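Local coordinates for protein ethylbenzene dehydrogenase alpha-subunit (Aromatoleum aromaticum, PDB 2IVF) that carries a molybdenum atom, two pterin guanine dinucleotides and an iron/sulfur cluster as the alpha subunit of a three-chain molybdopterin oxidoreductase, at residues Asp140-Tyr145 / Ala679-Cys684; Leu294-Arg299 / Val425-Glu430. All blocks are in the same frame, centred on the assembly; numbering follows the deposited sequence.

Interaction 1: residues Asp140-Tyr145 / Ala679-Cys684; sequences DERVKY and APPGEC
Arg142 and Pro681 meet tip to tip: ring carbon CG of Pro681 lies over one face of the guanidinium, toward its rim and 3.6 Å from Arg142 NH1. The bend at chi3 (74°) turns Arg142 NE out of line with the preceding chain. Its NH1 also forms a salt bridge to Glu657, which touches Pro681 as well. Lys144 crosses the same proline at about a right angle, CD 4.0 Å from Pro681 CB. Tyr145 stands across Glu683, whose carboxyl carbon CD lies in the ring plane at the edge, 3.7 Å from Tyr145 CD1; ring and carboxylate planes are 75° apart. Beyond it, Tyr145 OH reaches Gly682 CA at 3.6 Å.

One backbone bond joins the two loops, Glu683 N to Lys144 O at 2.7 Å. Within 679-684, Cys684 N bonds to Pro681 O at 3.0 Å, closing a beta turn close to type II′ with Gly682 at positive phi. Cys684 SG packs 3.6 Å from Val143 O.

The guanidinium face of Arg142 thus packs on proline carbons and Glu683 lays its CG and CD at the tyrosine edge, while their charges are paired elsewhere, Arg142 with Glu657 and Glu683 with Arg160; a single short backbone bond supplies the directional tie between the loops.

Interaction 2: residues Leu294-Arg299 / Val425-Glu430; sequences LHVPVR and VSLIRE. With MGD (2-amino-5,6-dimercapto-7-methyl-3,7,8a,9-tetrahydro-8-oxa-1,3,9,10-tetraaza-anthracen-4-one guanosine dinucleotide), chain M.
His295 offers Leu427 its backbone, carbonyl O to Leu427 CD2 at 3.7 Å, while its imidazole leaves on the far side of the strand. One face of that ring carries Pro297 N, 3.9 Å above the plane and toward the rim; Phe285 meets the ring with planes about 60° apart, and NE2 hydrogen-bonds to Ala282 O. The setting is a Rossmann-like alpha/beta unit: strand 294-296 is an outermost strand, within this chain, of a four-stranded parallel sheet, and helix 425-437 packs beside it, the local axes 10.3 Å apart at 109°.

Leu427 carries most of the helix side of the contact. Its CG is anti to the backbone N (chi1 -167°), and the two methyls beyond divide the strand between them. The Leu427 and Leu294 side chains slide past each other in opposite directions, CD1 of Leu427 3.8 Å from Leu294 CD2; Leu427 crosses Val296 obliquely, its CD2 4.1 Å from Val296 CG2, and grazes Pro297. OE2 of Glu430 comes tip to tip with Leu294 CD1, an oxygen held by salt bridges to Lys434 and to Arg279 of the beta subunit. Phe281 of that subunit packs on both Leu427 and Pro297, so the seam between strand and helix also borders the subunit interface.

Past the strand, Pro297 centres an inverse gamma turn with a weak Val298 N to Val296 O bond. The turn leads into the MGD pocket, where Val298 CG2 sits above the plane of the guanine, 3.7 Å from MGD N2.

Overall arrangement
From the N terminus, the chain reaches 140-145 after helix 134-137 and enters strand 147-149 of the mixed six-stranded sheet. It then lays down three strands of the parallel sheet, the third, 294-296, opening 294-299; 125 residues later helix 425-437 returns to that strand, closing the inner loop at interaction 2, and leads on to the fourth, 440-444. Interaction 1 closes the outer loop, 533 residues long, when the loop after strand 670-676 meets 140-145 before helix 687-704. The smaller loop is nested in the larger. The centres of interactions 1 and 2 lie about 51 Å apart and their nearest atoms about 33 Å apart. Interaction 1 lies toward MD1 and interaction 2 beside MGD.

Interaction 1: residues Asp140-Tyr145 / Ala679-Cys684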
loop_
_atom_site.group_PDB
_atom_site.type_symbol
_atom_site.label_atom_id
_atom_site.label_comp_id
_atom_site.label_asym_id
_atom_site.label_seq_id
_atom_site.Cartn_x
_atom_site.Cartn_y
_atom_site.Cartn_z
ATOM N N ASP A 140 -12.229 13.037 -6.766
ATOM C CA ASP A 140 -12.030 14.433 -7.097
ATOM C C ASP A 140 -10.590 14.769 -7.413
ATOM O O ASP A 140 -10.268 15.924 -7.678
ATOM C CB ASP A 140 -12.494 15.304 -5.948
ATOM C CG ASP A 140 -14.004 15.358 -5.843
ATOM O OD1 ASP A 140 -14.678 15.223 -6.870
ATOM O OD2 ASP A 140 -14.502 15.551 -4.730
ATOM N N GLU A 141 -9.707 13.775 -7.351
ATOM C CA GLU A 141 -8.326 14.005 -7.781
ATOM C C GLU A 141 -8.200 14.002 -9.282
ATOM O O GLU A 141 -7.154 14.337 -9.802
ATOM C CB GLU A 141 -7.408 12.953 -7.213
ATOM C CG GLU A 141 -7.727 11.504 -7.676
ATOM C CD GLU A 141 -8.506 10.719 -6.643
ATOM O OE1 GLU A 141 -9.616 11.195 -6.239
ATOM O OE2 GLU A 141 -8.013 9.610 -6.253
ATOM N N ARG A 142 -9.250 13.604 -10.002
ATOM C CA ARG A 142 -9.099 13.424 -11.442
ATOM C C ARG A 142 -9.169 14.697 -12.239
ATOM O O ARG A 142 -10.005 15.548 -11.981
ATOM C CB ARG A 142 -10.162 12.492 -11.977
ATOM C CG ARG A 142 -10.044 11.122 -11.483
ATOM C CD ARG A 142 -10.913 10.209 -12.340
ATOM N NE ARG A 142 -10.298 9.988 -13.635
ATOM C CZ ARG A 142 -10.644 9.027 -14.480
ATOM N NH1 ARG A 142 -11.602 8.186 -14.167
ATOM N NH2 ARG A 142 -10.001 8.903 -15.650
ATOM N N VAL A 143 -8.292 14.789 -13.228
ATOM C CA VAL A 143 -8.390 15.770 -14.271
ATOM C C VAL A 143 -9.070 15.112 -15.485
ATOM O O VAL A 143 -8.684 14.027 -15.933
ATOM C CB VAL A 143 -7.042 16.388 -14.529
ATOM C CG1 VAL A 143 -6.585 17.053 -13.247
ATOM C CG2 VAL A 143 -6.011 15.360 -14.914
ATOM N N LYS A 144 -10.148 15.745 -15.925
ATOM C CA LYS A 144 -11.040 15.197 -16.932
ATOM C C LYS A 144 -11.109 16.054 -18.187
ATOM O O LYS A 144 -11.655 15.610 -19.212
ATOM C CB LYS A 144 -12.454 15.007 -16.323
ATOM C CG LYS A 144 -12.548 13.823 -15.351
ATOM C CD LYS A 144 -13.974 13.595 -14.723
ATOM C CE LYS A 144 -14.709 14.857 -14.341
ATOM N NZ LYS A 144 -16.055 14.575 -13.710
ATOM N N TYR A 145 -10.549 17.260 -18.129
ATOM C CA TYR A 145 -10.548 18.160 -19.256
ATOM C C TYR A 145 -9.212 18.818 -19.368
ATOM O O TYR A 145 -8.536 19.029 -18.342
ATOM C CB TYR A 145 -11.626 19.249 -19.136
ATOM C CG TYR A 145 -12.994 18.668 -19.057
ATOM C CD1 TYR A 145 -13.681 18.329 -20.199
ATOM C CD2 TYR A 145 -13.585 18.399 -17.839
ATOM C CE1 TYR A 145 -14.913 17.732 -20.141
ATOM C CE2 TYR A 145 -14.835 17.792 -17.769
ATOM C CZ TYR A 145 -15.486 17.477 -18.923
ATOM O OH TYR A 145 -16.730 16.912 -18.896
ATOM N N ALA A 679 -15.831 3.668 -20.741
ATOM C CA ALA A 679 -15.244 4.753 -21.504
ATOM C C ALA A 679 -14.563 5.673 -20.513
ATOM O O ALA A 679 -15.062 5.854 -19.386
ATOM C CB ALA A 679 -16.328 5.547 -22.327
ATOM N N PRO A 680 -13.440 6.288 -20.912
ATOM C CA PRO A 680 -12.912 7.330 -20.021
ATOM C C PRO A 680 -13.927 8.479 -19.863
ATOM O O PRO A 680 -14.741 8.682 -20.752
ATOM C CB PRO A 680 -11.651 7.832 -20.740
ATOM C CG PRO A 680 -11.359 6.885 -21.770
ATOM C CD PRO A 680 -12.599 6.095 -22.099
ATOM N N PRO A 681 -13.910 9.199 -18.719
ATOM C CA PRO A 681 -14.857 10.296 -18.518
ATOM C C PRO A 681 -14.381 11.580 -19.152
ATOM O O PRO A 681 -13.198 11.715 -19.460
ATOM C CB PRO A 681 -14.856 10.488 -17.014
ATOM C CG PRO A 681 -13.459 10.093 -16.573
ATOM C CD PRO A 681 -12.977 9.064 -17.585
ATOM N N GLY A 682 -15.302 12.535 -19.273
ATOM C CA GLY A 682 -14.981 13.890 -19.722
ATOM C C GLY A 682 -14.272 13.805 -21.060
ATOM O O GLY A 682 -14.766 13.169 -21.976
ATOM N N GLU A 683 -13.102 14.412 -21.162
ATOM C CA GLU A 683 -12.338 14.336 -22.406
ATOM C C GLU A 683 -11.003 13.639 -22.196
ATOM O O GLU A 683 -9.992 13.955 -22.860
ATOM C CB GLU A 683 -12.160 15.732 -23.014
ATOM C CG GLU A 683 -13.501 16.362 -23.389
ATOM C CD GLU A 683 -13.358 17.815 -23.812
ATOM O OE1 GLU A 683 -12.222 18.308 -23.914
ATOM O OE2 GLU A 683 -14.394 18.464 -24.039
ATOM N N CYS A 684 -11.009 12.693 -21.257
ATOM C CA CYS A 684 -9.858 11.843 -21.011
ATOM C C CYS A 684 -9.484 11.038 -22.242
ATOM O O CYS A 684 -10.319 10.404 -22.847
ATOM C CB CYS A 684 -10.148 10.891 -19.859
ATOM S SG CYS A 684 -10.172 11.741 -18.278
#

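Interaction 2: residues Leu294-Arg299 / Val425-Glu430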
loop_
_atom_site.group_PDB
_atom_site.type_symbol
_atom_site.label_atom_id
_atom_site.label_comp_id
_atom_site.label_asym_id
_atom_site.label_seq_id
_atom_site.Cartn_x
_atom_site.Cartn_y
_atom_site.Cartn_z
ATOM N N LEU A 294 13.817 -13.253 13.083
ATOM C CA LEU A 294 14.906 -12.448 13.537
ATOM C C LEU A 294 14.822 -11.125 12.881
ATOM O O LEU A 294 14.540 -11.020 11.687
ATOM C CB LEU A 294 16.243 -13.080 13.103
ATOM C CG LEU A 294 16.698 -14.336 13.883
ATOM C CD1 LEU A 294 17.915 -14.950 13.200
ATOM C CD2 LEU A 294 17.047 -13.922 15.293
ATOM N N HIS A 295 15.063 -10.122 13.676
ATOM C CA HIS A 295 15.387 -8.792 13.210
ATOM C C HIS A 295 16.853 -8.518 13.437
ATOM O O HIS A 295 17.373 -8.603 14.588
ATOM C CB HIS A 295 14.541 -7.785 14.004
ATOM C CG HIS A 295 14.848 -6.380 13.684
ATOM N ND1 HIS A 295 14.845 -5.405 14.651
ATOM C CD2 HIS A 295 15.253 -5.778 12.529
ATOM C CE1 HIS A 295 15.166 -4.247 14.093
ATOM N NE2 HIS A 295 15.389 -4.444 12.803
ATOM N N VAL A 296 17.523 -8.102 12.367
ATOM C CA VAL A 296 18.909 -7.696 12.447
ATOM C C VAL A 296 18.898 -6.163 12.392
ATOM O O VAL A 296 18.644 -5.590 11.340
ATOM C CB VAL A 296 19.740 -8.329 11.299
ATOM C CG1 VAL A 296 21.165 -7.745 11.264
ATOM C CG2 VAL A 296 19.750 -9.908 11.370
ATOM N N PRO A 297 19.113 -5.496 13.556
ATOM C CA PRO A 297 18.863 -4.078 13.698
ATOM C C PRO A 297 20.059 -3.254 13.289
ATOM O O PRO A 297 20.695 -2.534 14.085
ATOM C CB PRO A 297 18.529 -3.938 15.177
ATOM C CG PRO A 297 19.343 -4.970 15.823
ATOM C CD PRO A 297 19.498 -6.107 14.848
ATOM N N VAL A 298 20.380 -3.338 12.028
ATOM C CA VAL A 298 21.548 -2.529 11.546
ATOM C C VAL A 298 21.404 -1.042 11.763
ATOM O O VAL A 298 20.329 -0.484 11.594
ATOM C CB VAL A 298 21.828 -2.800 10.060
ATOM C CG1 VAL A 298 22.378 -4.266 9.889
ATOM C CG2 VAL A 298 20.589 -2.514 9.184
ATOM N N ARG A 299 22.503 -0.373 12.112
ATOM C CA ARG A 299 22.529 1.069 12.004
ATOM C C ARG A 299 22.275 1.429 10.533
ATOM O O ARG A 299 22.786 0.753 9.649
ATOM C CB ARG A 299 23.865 1.625 12.453
ATOM C CG ARG A 299 24.061 1.521 13.937
ATOM C CD ARG A 299 25.409 2.117 14.386
ATOM N NE ARG A 299 25.694 1.498 15.675
ATOM C CZ ARG A 299 26.895 1.291 16.199
ATOM N NH1 ARG A 299 27.992 1.741 15.579
ATOM N NH2 ARG A 299 26.983 0.655 17.381
ATOM N N VAL A 425 27.039 -9.362 18.551
ATOM C CA VAL A 425 27.974 -10.440 18.190
ATOM C C VAL A 425 27.324 -11.827 18.039
ATOM O O VAL A 425 27.618 -12.581 17.078
ATOM C CB VAL A 425 29.099 -10.524 19.229
ATOM C CG1 VAL A 425 29.975 -11.748 19.000
ATOM C CG2 VAL A 425 29.940 -9.218 19.185
ATOM N N SER A 426 26.429 -12.151 18.961
ATOM C CA SER A 426 25.775 -13.457 18.982
ATOM C C SER A 426 25.041 -13.698 17.676
ATOM O O SER A 426 25.044 -14.793 17.126
ATOM C CB SER A 426 24.828 -13.563 20.186
ATOM O OG SER A 426 23.849 -12.508 20.222
ATOM N N LEU A 427 24.406 -12.653 17.183
ATOM C CA LEU A 427 23.598 -12.741 15.979
ATOM C C LEU A 427 24.454 -12.761 14.702
ATOM O O LEU A 427 24.134 -13.430 13.726
ATOM C CB LEU A 427 22.611 -11.560 15.987
ATOM C CG LEU A 427 21.450 -11.548 15.026
ATOM C CD1 LEU A 427 20.753 -12.966 14.933
ATOM C CD2 LEU A 427 20.455 -10.438 15.386
ATOM N N ILE A 428 25.520 -11.984 14.693
ATOM C CA ILE A 428 26.507 -12.050 13.622
ATOM C C ILE A 428 27.068 -13.488 13.511
ATOM O O ILE A 428 27.089 -14.093 12.416
ATOM C CB ILE A 428 27.636 -11.061 13.867
ATOM C CG1 ILE A 428 27.089 -9.616 13.777
ATOM C CG2 ILE A 428 28.809 -11.354 12.871
ATOM C CD1 ILE A 428 28.177 -8.449 13.984
ATOM N N ARG A 429 27.469 -14.054 14.645
ATOM C CA ARG A 429 28.053 -15.398 14.634
ATOM C C ARG A 429 27.010 -16.446 14.263
ATOM O O ARG A 429 27.286 -17.324 13.436
ATOM C CB ARG A 429 28.724 -15.723 15.961
ATOM C CG ARG A 429 29.826 -16.778 15.824
ATOM C CD ARG A 429 30.786 -16.783 16.969
ATOM N NE ARG A 429 31.894 -15.845 16.861
ATOM C CZ ARG A 429 32.279 -15.016 17.836
ATOM N NH1 ARG A 429 31.627 -14.939 19.006
ATOM N NH2 ARG A 429 33.326 -14.230 17.630
ATOM N N GLU A 430 25.805 -16.351 14.840
ATOM C CA GLU A 430 24.733 -17.280 14.485
ATOM C C GLU A 430 24.385 -17.281 12.997
ATOM O O GLU A 430 24.259 -18.337 12.381
ATOM C CB GLU A 430 23.455 -16.971 15.249
ATOM C CG GLU A 430 22.327 -17.963 14.967
ATOM C CD GLU A 430 21.076 -17.637 15.786
ATOM O OE1 GLU A 430 21.249 -17.196 16.943
ATOM O OE2 GLU A 430 19.979 -17.812 15.239
HETATM P PB MGD M . 11.678 0.190 0.304
HETATM O O1B MGD M . 10.217 0.443 0.437
HETATM O O2B MGD M . 12.512 1.393 0.055
HETATM O O3B MGD M . 12.096 -0.876 -0.780
HETATM O O3A MGD M . 10.059 -1.454 -2.196
HETATM P PA MGD M . 11.284 -2.127 -1.427
HETATM O O1A MGD M . 10.684 -3.015 -0.426
HETATM O O2A MGD M . 12.219 -2.696 -2.380
HETATM O "O5'" MGD M . 12.228 -0.522 1.637
HETATM C "C5'" MGD M . 11.955 0.076 2.913
HETATM C "C4'" MGD M . 12.822 -0.571 3.989
HETATM O "O4'" MGD M . 14.185 -0.222 3.790
HETATM C "C3'" MGD M . 12.438 0.182 5.241
HETATM O "O3'" MGD M . 11.405 -0.563 5.874
HETATM C "C2'" MGD M . 13.741 0.178 6.052
HETATM O "O2'" MGD M . 13.576 -0.628 7.234
HETATM C "C1'" MGD M . 14.767 -0.436 5.085
HETATM N N9 MGD M . 16.040 0.317 5.187
HETATM C C8 MGD M . 16.243 1.636 5.046
HETATM N N7 MGD M . 17.543 1.930 5.163
HETATM C C5 MGD M . 18.177 0.747 5.369
HETATM C C6 MGD M . 19.485 0.342 5.595
HETATM O O6 MGD M . 20.460 1.100 5.672
HETATM N N1 MGD M . 19.718 -1.027 5.758
HETATM C C2 MGD M . 18.722 -2.016 5.739
HETATM N N2 MGD M . 19.052 -3.339 5.928
HETATM N N3 MGD M . 17.470 -1.604 5.496
HETATM C C4 MGD M . 17.199 -0.272 5.343
HETATM C C10 MGD M . 10.260 -0.532 -3.204
HETATM C C11 MGD M . 9.393 -0.913 -4.379
HETATM O O11 MGD M . 8.096 -0.951 -3.947
HETATM C C12 MGD M . 9.561 -0.021 -5.617
HETATM S S12 MGD M . 11.111 0.688 -6.049
HETATM C C13 MGD M . 8.475 0.230 -6.419
HETATM S S13 MGD M . 8.673 1.213 -7.829
HETATM C C14 MGD M . 7.132 -0.314 -6.074
HETATM N N15 MGD M . 6.380 0.796 -5.422
HETATM C C16 MGD M . 5.374 0.540 -4.470
HETATM C C17 MGD M . 4.563 1.520 -3.958
HETATM O O17 MGD M . 4.690 2.720 -4.299
HETATM N N18 MGD M . 3.594 1.143 -3.005
HETATM C C19 MGD M . 3.419 -0.142 -2.595
HETATM N N19 MGD M . 2.466 -0.390 -1.675
HETATM N N20 MGD M . 4.257 -1.064 -3.092
HETATM C C21 MGD M . 5.179 -0.760 -4.018
HETATM N N22 MGD M . 6.024 -1.744 -4.524
HETATM C C23 MGD M . 7.330 -1.459 -5.041
#